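Long-range contacts in 5-formaminoimidazole-4-carboxamide-1-(beta)-D-ribofuranosyl 5'-monophosphate synthetase (Methanocaldococcus jannaschii, PDB 2R7L), which catalyses the ATP- and formate-dependent formylation of the purine precursor AICAR to FAICAR without folates, as a homohexameric ligase of the ATP-grasp superfamily: residues T20-G25 with L85-V90; R138-Y143 with H197-V202; G151-K156 with F167-T172. All blocks are in the same frame, centred on the assembly; numbering follows the deposited sequence.

Contact 1: residues T20-G25 with L85-V90; sequences TIATLG and LNSIVV
The hydroxyl of Thr-20 reaches across to Leu-85, its OG1 donating to Leu-85 O at 3.1 Å from above the carbonyl plane. A chi1 of 69° sets OG1 between the backbone N and the carbonyl carbon, where it meets Ser-87 OG at 2.9 Å. An alanine in place of Thr-20 would probably leave Leu-85 O without this donor and open a gap beside Ser-87 OG, which keeps a weak bond to Leu-82 O. Farther along, Thr-23 OG1 lies in the carbonyl plane of Val-90 O and donates to it at 2.6 Å. Between the two hydroxyls runs a parallel ladder in which Ile-88 bonds to Thr-20 O and Ala-22 N, and Val-90 N meets Ala-22 O at 2.8 Å. On one face of the sheet Ala-22 CB packs on Ser-87 CB at 3.6 Å, with Val-44 of the next strand beside both; on the other, Ile-21 CG2 touches Val-90 CG2 at 3.9 Å against helix 339-353. Before the strand, Asn-86 closes helix 76-84 in a Schellman motif, its OD1 taking a bond from Asn-15 N. Threonine hydroxyls extend the pairing at both ends of this edge of a parallel, Rossmann-like sheet, adding side-chain donors to the backbone bonds.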
loop_
_atom_site.group_PDB
_atom_site.type_symbol
_atom_site.label_atom_id
_atom_site.label_comp_id
_atom_site.label_asym_id
_atom_site.label_seq_id
_atom_site.Cartn_x
_atom_site.Cartn_y
_atom_site.Cartn_z
ATOM N N THR A 20 22.969 5.972 -12.006
ATOM C CA THR A 20 21.812 5.437 -12.706
ATOM C C THR A 20 22.001 3.945 -12.975
ATOM O O THR A 20 23.102 3.404 -12.821
ATOM C CB THR A 20 21.566 6.149 -14.040
ATOM O OG1 THR A 20 22.618 5.821 -14.954
ATOM C CG2 THR A 20 21.502 7.659 -13.849
ATOM N N ILE A 21 20.922 3.284 -13.364
ATOM C CA ILE A 21 20.989 1.874 -13.728
ATOM C C ILE A 21 20.658 1.747 -15.195
ATOM O O ILE A 21 19.638 2.265 -15.655
ATOM C CB ILE A 21 20.039 1.013 -12.876
ATOM C CG1 ILE A 21 20.598 0.890 -11.457
ATOM C CG2 ILE A 21 19.848 -0.375 -13.510
ATOM C CD1 ILE A 21 19.680 0.195 -10.482
ATOM N N ALA A 22 21.547 1.095 -15.939
ATOM C CA ALA A 22 21.341 0.916 -17.368
ATOM C C ALA A 22 21.329 -0.563 -17.785
ATOM O O ALA A 22 21.897 -1.430 -17.112
ATOM C CB ALA A 22 22.394 1.685 -18.155
ATOM N N THR A 23 20.677 -0.828 -18.908
ATOM C CA THR A 23 20.629 -2.158 -19.480
ATOM C C THR A 23 20.116 -2.020 -20.904
ATOM O O THR A 23 19.607 -0.966 -21.286
ATOM C CB THR A 23 19.707 -3.098 -18.663
ATOM O OG1 THR A 23 20.096 -4.463 -18.867
ATOM C CG2 THR A 23 18.256 -2.909 -19.055
ATOM N N LEU A 24 20.271 -3.075 -21.696
ATOM C CA LEU A 24 19.758 -3.079 -23.063
ATOM C C LEU A 24 18.281 -3.433 -23.050
ATOM O O LEU A 24 17.851 -4.302 -22.295
ATOM C CB LEU A 24 20.552 -4.066 -23.941
ATOM C CG LEU A 24 19.959 -4.465 -25.295
ATOM C CD1 LEU A 24 19.974 -3.295 -26.257
ATOM C CD2 LEU A 24 20.703 -5.654 -25.892
ATOM N N GLY A 25 17.509 -2.770 -23.902
ATOM C CA GLY A 25 16.070 -2.950 -23.935
ATOM C C GLY A 25 15.615 -4.266 -24.543
ATOM O O GLY A 25 15.139 -4.304 -25.675
ATOM N N LEU A 85 26.723 9.168 -17.872
ATOM C CA LEU A 85 25.424 9.112 -17.222
ATOM C C LEU A 85 25.543 8.452 -15.866
ATOM O O LEU A 85 24.549 8.294 -15.156
ATOM C CB LEU A 85 24.424 8.352 -18.092
ATOM C CG LEU A 85 23.848 9.153 -19.259
ATOM C CD1 LEU A 85 23.061 8.247 -20.178
ATOM C CD2 LEU A 85 22.975 10.290 -18.753
ATOM N N ASN A 86 26.768 8.070 -15.508
ATOM C CA ASN A 86 27.037 7.395 -14.233
ATOM C C ASN A 86 26.298 6.059 -14.086
ATOM O O ASN A 86 25.909 5.664 -12.982
ATOM C CB ASN A 86 26.727 8.325 -13.056
ATOM C CG ASN A 86 27.415 9.672 -13.185
ATOM O OD1 ASN A 86 28.626 9.790 -12.978
ATOM N ND2 ASN A 86 26.647 10.696 -13.536
ATOM N N SER A 87 26.133 5.362 -15.207
ATOM C CA SER A 87 25.391 4.101 -15.250
ATOM C C SER A 87 26.178 2.897 -14.761
ATOM O O SER A 87 27.322 2.676 -15.175
ATOM C CB SER A 87 24.918 3.820 -16.671
ATOM O OG SER A 87 24.167 4.899 -17.202
ATOM N N ILE A 88 25.560 2.126 -13.870
ATOM C CA ILE A 88 25.966 0.750 -13.617
ATOM C C ILE A 88 25.097 -0.129 -14.513
ATOM O O ILE A 88 23.865 -0.108 -14.406
ATOM C CB ILE A 88 25.740 0.341 -12.163
ATOM C CG1 ILE A 88 26.574 1.214 -11.218
ATOM C CG2 ILE A 88 26.049 -1.149 -11.960
ATOM C CD1 ILE A 88 26.357 0.892 -9.749
ATOM N N VAL A 89 25.734 -0.885 -15.406
ATOM C CA VAL A 89 25.010 -1.750 -16.339
ATOM C C VAL A 89 24.608 -3.074 -15.696
ATOM O O VAL A 89 25.423 -3.734 -15.044
ATOM C CB VAL A 89 25.832 -2.039 -17.608
ATOM C CG1 VAL A 89 25.161 -3.126 -18.451
ATOM C CG2 VAL A 89 26.009 -0.764 -18.420
ATOM N N VAL A 90 23.344 -3.449 -15.870
ATOM C CA VAL A 90 22.876 -4.769 -15.439
ATOM C C VAL A 90 22.857 -5.702 -16.654
ATOM O O VAL A 90 22.109 -5.483 -17.610
ATOM C CB VAL A 90 21.484 -4.702 -14.763
ATOM C CG1 VAL A 90 20.964 -6.100 -14.440
ATOM C CG2 VAL A 90 21.558 -3.858 -13.490
#

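Contact 2: residues R138-Y143 with H197-V202; sequences RVPKKY and HIEEYV. With ATP (adenosine-5'-triphosphate), chain E.
Lys-142 and Glu-199 form an antiparallel non-hydrogen-bonded pair, flanked by backbone bonds from Glu-200 N to Lys-141 O (2.9 Å) and from Tyr-143 N to Ile-198 O. The carboxylate of Glu-200 adds a bond to the same run: OE1 uses its anti lone pair to accept an almost straight bond from Lys-141 N, 3.2 Å with 177° at the hydrogen. The aliphatic chain of Lys-141 crosses that oxygen, but its NZ stays beyond salt-bridge range of OE2. Lys-142 behaves differently. Its chain bends at chi2 (-57°) and chi4, so CD lies at the edge of the His-197 ring, 3.5 Å from CE1, while NZ returns to its own segment and bonds Pro-140 O. The Tyr-143 ring turns its edge to Glu-200 N and Glu-199 CA, and its OH is held by Asp-150. Beside the adenine, Pro-140 and Glu-199 lie side by side. Glu-199 OE2 accepts from ATP N6 at 2.8 Å and also forms a salt bridge with Lys-156; the neighbouring positive charge would probably favour its ionised form. Glu-200 O takes a second bond from N6, Val-202 N donates to ATP N1 at 2.9 Å, and ATP C2 sits over the centre of one face of the Tyr-201 ring, 3.6 Å above its plane. Reading the amino group and N1 of adenine by the carbonyl of the last strand residue and an N-H two residues on is the linker arrangement of the ATP-grasp fold, here the adenine pocket of the synthetase.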
loop_
_atom_site.group_PDB
_atom_site.type_symbol
_atom_site.label_atom_id
_atom_site.label_comp_id
_atom_site.label_asym_id
_atom_site.label_seq_id
_atom_site.Cartn_x
_atom_site.Cartn_y
_atom_site.Cartn_z
ATOM N N ARG A 138 23.081 -32.909 -9.129
ATOM C CA ARG A 138 22.586 -33.886 -10.090
ATOM C C ARG A 138 22.451 -33.261 -11.465
ATOM O O ARG A 138 21.873 -32.185 -11.609
ATOM C CB ARG A 138 21.230 -34.433 -9.656
ATOM C CG ARG A 138 21.272 -35.267 -8.403
ATOM C CD ARG A 138 19.905 -35.832 -8.082
ATOM N NE ARG A 138 19.914 -36.605 -6.844
ATOM C CZ ARG A 138 19.526 -36.139 -5.660
ATOM N NH1 ARG A 138 19.086 -34.892 -5.545
ATOM N NH2 ARG A 138 19.573 -36.925 -4.590
ATOM N N VAL A 139 23.018 -33.932 -12.465
ATOM C CA VAL A 139 22.876 -33.547 -13.865
ATOM C C VAL A 139 22.454 -34.781 -14.670
ATOM O O VAL A 139 22.510 -35.909 -14.154
ATOM C CB VAL A 139 24.184 -32.949 -14.438
ATOM C CG1 VAL A 139 24.525 -31.642 -13.737
ATOM C CG2 VAL A 139 25.338 -33.941 -14.315
ATOM N N PRO A 140 21.985 -34.572 -15.910
ATOM C CA PRO A 140 21.708 -35.687 -16.824
ATOM C C PRO A 140 23.000 -36.412 -17.219
ATOM O O PRO A 140 24.039 -35.765 -17.380
ATOM C CB PRO A 140 21.114 -34.995 -18.057
ATOM C CG PRO A 140 20.697 -33.622 -17.585
ATOM C CD PRO A 140 21.681 -33.268 -16.521
ATOM N N LYS A 141 22.943 -37.734 -17.370
ATOM C CA LYS A 141 24.110 -38.492 -17.837
ATOM C C LYS A 141 24.528 -38.005 -19.218
ATOM O O LYS A 141 23.680 -37.745 -20.071
ATOM C CB LYS A 141 23.810 -39.990 -17.914
ATOM C CG LYS A 141 23.438 -40.645 -16.599
ATOM C CD LYS A 141 22.867 -42.036 -16.847
ATOM C CE LYS A 141 21.895 -42.450 -15.747
ATOM N NZ LYS A 141 20.901 -43.452 -16.236
ATOM N N LYS A 142 25.831 -37.878 -19.438
ATOM C CA LYS A 142 26.333 -37.504 -20.756
ATOM C C LYS A 142 26.671 -38.757 -21.559
ATOM O O LYS A 142 27.054 -39.780 -20.990
ATOM C CB LYS A 142 27.562 -36.601 -20.638
ATOM C CG LYS A 142 27.364 -35.372 -19.755
ATOM C CD LYS A 142 26.197 -34.507 -20.231
ATOM C CE LYS A 142 26.036 -33.254 -19.373
ATOM N NZ LYS A 142 25.790 -33.575 -17.936
ATOM N N TYR A 143 26.509 -38.675 -22.879
ATOM C CA TYR A 143 26.851 -39.782 -23.777
ATOM C C TYR A 143 27.888 -39.357 -24.808
ATOM O O TYR A 143 27.651 -38.440 -25.601
ATOM C CB TYR A 143 25.604 -40.336 -24.471
ATOM C CG TYR A 143 24.656 -41.011 -23.510
ATOM C CD1 TYR A 143 24.701 -42.384 -23.311
ATOM C CD2 TYR A 143 23.725 -40.271 -22.789
ATOM C CE1 TYR A 143 23.840 -43.003 -22.423
ATOM C CE2 TYR A 143 22.865 -40.877 -21.904
ATOM C CZ TYR A 143 22.923 -42.242 -21.720
ATOM O OH TYR A 143 22.057 -42.840 -20.831
ATOM N N HIS A 197 25.700 -32.902 -28.881
ATOM C CA HIS A 197 25.740 -33.206 -27.459
ATOM C C HIS A 197 24.556 -34.097 -27.091
ATOM O O HIS A 197 23.398 -33.712 -27.254
ATOM C CB HIS A 197 25.739 -31.925 -26.621
ATOM C CG HIS A 197 25.710 -32.171 -25.143
ATOM N ND1 HIS A 197 26.841 -32.487 -24.419
ATOM C CD2 HIS A 197 24.689 -32.152 -24.254
ATOM C CE1 HIS A 197 26.516 -32.650 -23.148
ATOM N NE2 HIS A 197 25.216 -32.452 -23.021
ATOM N N ILE A 198 24.861 -35.290 -26.594
ATOM C CA ILE A 198 23.849 -36.291 -26.294
ATOM C C ILE A 198 23.769 -36.488 -24.798
ATOM O O ILE A 198 24.776 -36.801 -24.160
ATOM C CB ILE A 198 24.210 -37.656 -26.938
ATOM C CG1 ILE A 198 24.540 -37.481 -28.424
ATOM C CG2 ILE A 198 23.092 -38.677 -26.725
ATOM C CD1 ILE A 198 25.107 -38.726 -29.083
ATOM N N GLU A 199 22.578 -36.309 -24.228
ATOM C CA GLU A 199 22.405 -36.556 -22.799
ATOM C C GLU A 199 21.094 -37.247 -22.472
ATOM O O GLU A 199 20.136 -37.216 -23.245
ATOM C CB GLU A 199 22.530 -35.256 -21.982
ATOM C CG GLU A 199 21.524 -34.170 -22.366
ATOM C CD GLU A 199 21.579 -32.954 -21.444
ATOM O OE1 GLU A 199 22.665 -32.656 -20.900
ATOM O OE2 GLU A 199 20.533 -32.293 -21.264
ATOM N N GLU A 200 21.069 -37.865 -21.302
ATOM C CA GLU A 200 19.881 -38.508 -20.788
ATOM C C GLU A 200 18.657 -37.598 -20.886
ATOM O O GLU A 200 18.681 -36.458 -20.428
ATOM C CB GLU A 200 20.124 -38.892 -19.332
ATOM C CG GLU A 200 18.896 -39.374 -18.600
ATOM C CD GLU A 200 19.168 -39.611 -17.138
ATOM O OE1 GLU A 200 20.238 -39.179 -16.650
ATOM O OE2 GLU A 200 18.316 -40.239 -16.477
ATOM N N TYR A 201 17.590 -38.095 -21.499
ATOM C CA TYR A 201 16.325 -37.383 -21.472
ATOM C C TYR A 201 15.744 -37.578 -20.076
ATOM O O TYR A 201 15.417 -38.705 -19.691
ATOM C CB TYR A 201 15.363 -37.917 -22.539
ATOM C CG TYR A 201 14.157 -37.029 -22.734
ATOM C CD1 TYR A 201 14.104 -36.125 -23.786
ATOM C CD2 TYR A 201 13.081 -37.075 -21.850
ATOM C CE1 TYR A 201 13.007 -35.297 -23.969
ATOM C CE2 TYR A 201 11.972 -36.251 -22.022
ATOM C CZ TYR A 201 11.948 -35.361 -23.081
ATOM O OH TYR A 201 10.862 -34.538 -23.266
ATOM N N VAL A 202 15.655 -36.497 -19.299
ATOM C CA VAL A 202 15.078 -36.593 -17.959
ATOM C C VAL A 202 13.577 -36.379 -18.048
ATOM O O VAL A 202 13.116 -35.406 -18.639
ATOM C CB VAL A 202 15.703 -35.578 -16.976
ATOM C CG1 VAL A 202 14.969 -35.615 -15.635
ATOM C CG2 VAL A 202 17.203 -35.868 -16.782
HETATM P PG ATP E . 16.759 -21.500 -23.165
HETATM O O1G ATP E . 17.626 -20.284 -22.929
HETATM O O2G ATP E . 16.156 -22.090 -21.906
HETATM O O3G ATP E . 15.775 -21.329 -24.298
HETATM P PB ATP E . 18.878 -23.366 -22.766
HETATM O O1B ATP E . 18.925 -22.680 -21.423
HETATM O O2B ATP E . 20.166 -23.511 -23.546
HETATM O O3B ATP E . 17.798 -22.621 -23.715
HETATM P PA ATP E . 18.430 -26.125 -23.451
HETATM O O1A ATP E . 19.467 -27.023 -22.827
HETATM O O2A ATP E . 18.516 -25.684 -24.887
HETATM O O3A ATP E . 18.246 -24.828 -22.494
HETATM O "O5'" ATP E . 17.017 -26.851 -23.253
HETATM C "C5'" ATP E . 15.910 -26.454 -24.047
HETATM C "C4'" ATP E . 14.716 -27.297 -23.632
HETATM O "O4'" ATP E . 14.931 -28.670 -23.978
HETATM C "C3'" ATP E . 14.487 -27.292 -22.130
HETATM O "O3'" ATP E . 13.683 -26.184 -21.714
HETATM C "C2'" ATP E . 13.802 -28.623 -21.894
HETATM O "O2'" ATP E . 12.397 -28.505 -22.113
HETATM C "C1'" ATP E . 14.389 -29.529 -22.969
HETATM N N9 ATP E . 15.501 -30.284 -22.363
HETATM C C8 ATP E . 16.773 -29.847 -22.280
HETATM N N7 ATP E . 17.557 -30.760 -21.657
HETATM C C5 ATP E . 16.782 -31.817 -21.347
HETATM C C6 ATP E . 16.988 -33.127 -20.692
HETATM N N6 ATP E . 18.206 -33.500 -20.229
HETATM N N1 ATP E . 15.911 -33.926 -20.558
HETATM C C2 ATP E . 14.690 -33.563 -21.009
HETATM N N3 ATP E . 14.437 -32.394 -21.620
HETATM C C4 ATP E . 15.423 -31.491 -21.802
#

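Contact 3: residues G151-K156 with F167-T172; sequences GTVIVK and FIASST. With ATP (adenosine-5'-triphosphate), chain E.
Val-155 and Phe-167 pair next to the connection of a beta hairpin of the ATP-grasp fold, whose strands 153-156 and 167-169 flank the nucleotide-binding loop. Backbone bonds come first: Val-153 and Ala-169 form a hydrogen-bonded pair, Val-153 N to Ala-169 O at 2.8 Å, and Ala-169 N to Val-153 O at 3.0 Å. The Val-155 and Phe-167 pair is less even, Val-155 N reaching Phe-167 O at 2.9 Å while the return bond is weak. Apolar contacts follow. Val-155 CB stands over one face of the Phe-167 ring, 3.9 Å above its plane and offset toward the rim, a CH-pi contact, and Val-155 CG2 touches Phe-167 CE2 at 3.6 Å. Phe-175 of helix 172-184 meets the ring edge-to-face. On the other face of the sheet Thr-152 CG2 packs on Ile-168 CG2, near Pro-240 and Met-247 of the second subunit. Among polar side chains, the hydroxyls of Thr-152 and Ser-170 share a hydrogen bond at the open end of the hairpin. Toward the nucleotide, Ile-154 lays CG2 and CD1 against the adenine, and the extended Lys-156 bonds two ATP atoms, NZ lying 2.8 Å from N7 and 2.9 Å from O1A.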
loop_
_atom_site.group_PDB
_atom_site.type_symbol
_atom_site.label_atom_id
_atom_site.label_comp_id
_atom_site.label_asym_id
_atom_site.label_seq_id
_atom_site.Cartn_x
_atom_site.Cartn_y
_atom_site.Cartn_z
ATOM N N GLY A 151 19.261 -45.697 -23.599
ATOM C CA GLY A 151 17.977 -45.231 -23.096
ATOM C C GLY A 151 17.491 -44.091 -23.960
ATOM O O GLY A 151 18.007 -43.873 -25.053
ATOM N N THR A 152 16.497 -43.358 -23.477
ATOM C CA THR A 152 16.013 -42.207 -24.212
ATOM C C THR A 152 16.966 -41.042 -23.969
ATOM O O THR A 152 17.404 -40.800 -22.841
ATOM C CB THR A 152 14.566 -41.844 -23.824
ATOM O OG1 THR A 152 13.741 -43.005 -23.964
ATOM C CG2 THR A 152 14.018 -40.747 -24.727
ATOM N N VAL A 153 17.322 -40.344 -25.038
ATOM C CA VAL A 153 18.247 -39.237 -24.924
ATOM C C VAL A 153 17.707 -38.031 -25.664
ATOM O O VAL A 153 16.861 -38.166 -26.554
ATOM C CB VAL A 153 19.655 -39.588 -25.480
ATOM C CG1 VAL A 153 20.322 -40.659 -24.633
ATOM C CG2 VAL A 153 19.573 -40.018 -26.932
ATOM N N ILE A 154 18.190 -36.850 -25.286
ATOM C CA ILE A 154 17.935 -35.652 -26.067
ATOM C C ILE A 154 19.257 -35.222 -26.687
ATOM O O ILE A 154 20.315 -35.346 -26.066
ATOM C CB ILE A 154 17.304 -34.511 -25.213
ATOM C CG1 ILE A 154 16.962 -33.296 -26.083
ATOM C CG2 ILE A 154 18.221 -34.128 -24.072
ATOM C CD1 ILE A 154 16.015 -32.301 -25.415
ATOM N N VAL A 155 19.202 -34.745 -27.922
ATOM C CA VAL A 155 20.420 -34.370 -28.624
ATOM C C VAL A 155 20.399 -32.893 -28.990
ATOM O O VAL A 155 19.500 -32.432 -29.696
ATOM C CB VAL A 155 20.652 -35.232 -29.890
ATOM C CG1 VAL A 155 22.040 -34.979 -30.442
ATOM C CG2 VAL A 155 20.479 -36.713 -29.563
ATOM N N LYS A 156 21.406 -32.171 -28.506
ATOM C CA LYS A 156 21.486 -30.721 -28.656
ATOM C C LYS A 156 22.643 -30.299 -29.564
ATOM O O LYS A 156 23.643 -31.009 -29.684
ATOM C CB LYS A 156 21.644 -30.070 -27.279
ATOM C CG LYS A 156 20.549 -30.438 -26.294
ATOM C CD LYS A 156 20.865 -29.927 -24.901
ATOM C CE LYS A 156 19.677 -30.122 -23.971
ATOM N NZ LYS A 156 20.009 -29.853 -22.537
ATOM N N PHE A 167 16.550 -33.174 -31.119
ATOM C CA PHE A 167 15.718 -34.362 -31.326
ATOM C C PHE A 167 15.890 -35.390 -30.222
ATOM O O PHE A 167 16.853 -35.341 -29.447
ATOM C CB PHE A 167 15.901 -34.982 -32.732
ATOM C CG PHE A 167 17.253 -35.616 -32.969
ATOM C CD1 PHE A 167 18.209 -34.967 -33.741
ATOM C CD2 PHE A 167 17.554 -36.874 -32.451
ATOM C CE1 PHE A 167 19.446 -35.554 -33.976
ATOM C CE2 PHE A 167 18.790 -37.465 -32.678
ATOM C CZ PHE A 167 19.737 -36.803 -33.440
ATOM N N ILE A 168 14.930 -36.304 -30.147
ATOM C CA ILE A 168 14.918 -37.366 -29.146
ATOM C C ILE A 168 15.236 -38.702 -29.816
ATOM O O ILE A 168 14.752 -38.982 -30.915
ATOM C CB ILE A 168 13.526 -37.474 -28.480
ATOM C CG1 ILE A 168 13.164 -36.153 -27.790
ATOM C CG2 ILE A 168 13.473 -38.661 -27.509
ATOM C CD1 ILE A 168 11.711 -36.041 -27.403
ATOM N N ALA A 169 16.045 -39.523 -29.155
ATOM C CA ALA A 169 16.394 -40.829 -29.689
ATOM C C ALA A 169 16.349 -41.878 -28.595
ATOM O O ALA A 169 16.664 -41.592 -27.442
ATOM C CB ALA A 169 17.775 -40.788 -30.338
ATOM N N SER A 170 15.955 -43.097 -28.951
ATOM C CA SER A 170 15.961 -44.200 -27.992
ATOM C C SER A 170 16.917 -45.336 -28.378
ATOM O O SER A 170 16.994 -46.352 -27.684
ATOM C CB SER A 170 14.546 -44.732 -27.749
ATOM O OG SER A 170 13.801 -43.852 -26.916
ATOM N N SER A 171 17.654 -45.149 -29.471
ATOM C CA SER A 171 18.678 -46.106 -29.894
ATOM C C SER A 171 19.696 -45.442 -30.806
ATOM O O SER A 171 19.464 -44.345 -31.325
ATOM C CB SER A 171 18.051 -47.297 -30.624
ATOM O OG SER A 171 17.398 -46.877 -31.814
ATOM N N THR A 172 20.821 -46.119 -31.013
ATOM C CA THR A 172 21.830 -45.650 -31.953
ATOM C C THR A 172 21.224 -45.511 -33.345
ATOM O O THR A 172 21.411 -44.495 -34.021
ATOM C CB THR A 172 23.030 -46.609 -32.003
ATOM O OG1 THR A 172 23.520 -46.826 -30.674
ATOM C CG2 THR A 172 24.143 -46.027 -32.860
HETATM P PG ATP E . 16.759 -21.500 -23.165
HETATM O O1G ATP E . 17.626 -20.284 -22.929
HETATM O O2G ATP E . 16.156 -22.090 -21.906
HETATM O O3G ATP E . 15.775 -21.329 -24.298
HETATM P PB ATP E . 18.878 -23.366 -22.766
HETATM O O1B ATP E . 18.925 -22.680 -21.423
HETATM O O2B ATP E . 20.166 -23.511 -23.546
HETATM O O3B ATP E . 17.798 -22.621 -23.715
HETATM P PA ATP E . 18.430 -26.125 -23.451
HETATM O O1A ATP E . 19.467 -27.023 -22.827
HETATM O O2A ATP E . 18.516 -25.684 -24.887
HETATM O O3A ATP E . 18.246 -24.828 -22.494
HETATM O "O5'" ATP E . 17.017 -26.851 -23.253
HETATM C "C5'" ATP E . 15.910 -26.454 -24.047
HETATM C "C4'" ATP E . 14.716 -27.297 -23.632
HETATM O "O4'" ATP E . 14.931 -28.670 -23.978
HETATM C "C3'" ATP E . 14.487 -27.292 -22.130
HETATM O "O3'" ATP E . 13.683 -26.184 -21.714
HETATM C "C2'" ATP E . 13.802 -28.623 -21.894
HETATM O "O2'" ATP E . 12.397 -28.505 -22.113
HETATM C "C1'" ATP E . 14.389 -29.529 -22.969
HETATM N N9 ATP E . 15.501 -30.284 -22.363
HETATM C C8 ATP E . 16.773 -29.847 -22.280
HETATM N N7 ATP E . 17.557 -30.760 -21.657
HETATM C C5 ATP E . 16.782 -31.817 -21.347
HETATM C C6 ATP E . 16.988 -33.127 -20.692
HETATM N N6 ATP E . 18.206 -33.500 -20.229
HETATM N N1 ATP E . 15.911 -33.926 -20.558
HETATM C C2 ATP E . 14.690 -33.563 -21.009
HETATM N N3 ATP E . 14.437 -32.394 -21.620
HETATM C C4 ATP E . 15.423 -31.491 -21.802
#

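From the N terminus, contact 1 closes first: strand 20-24 pairs with 87-89 after a loop carrying strands 43-47 and 63-66, completing one edge of the parallel sheet. Farther along the chain, segment 138-143 opens contact 2, which 197-202 closes. Inside that loop contact 3 forms entirely, residues 151-156 turning back on 167-172, so the hairpin is nested. Strands 197-200 and 153-156 are neighbours, which merges contacts 2 and 3 into one four-stranded antiparallel sheet, and both touch the same ATP. Contact 1 stands apart across the centre of the chain, its nearest atoms about 24 Å from contact 3.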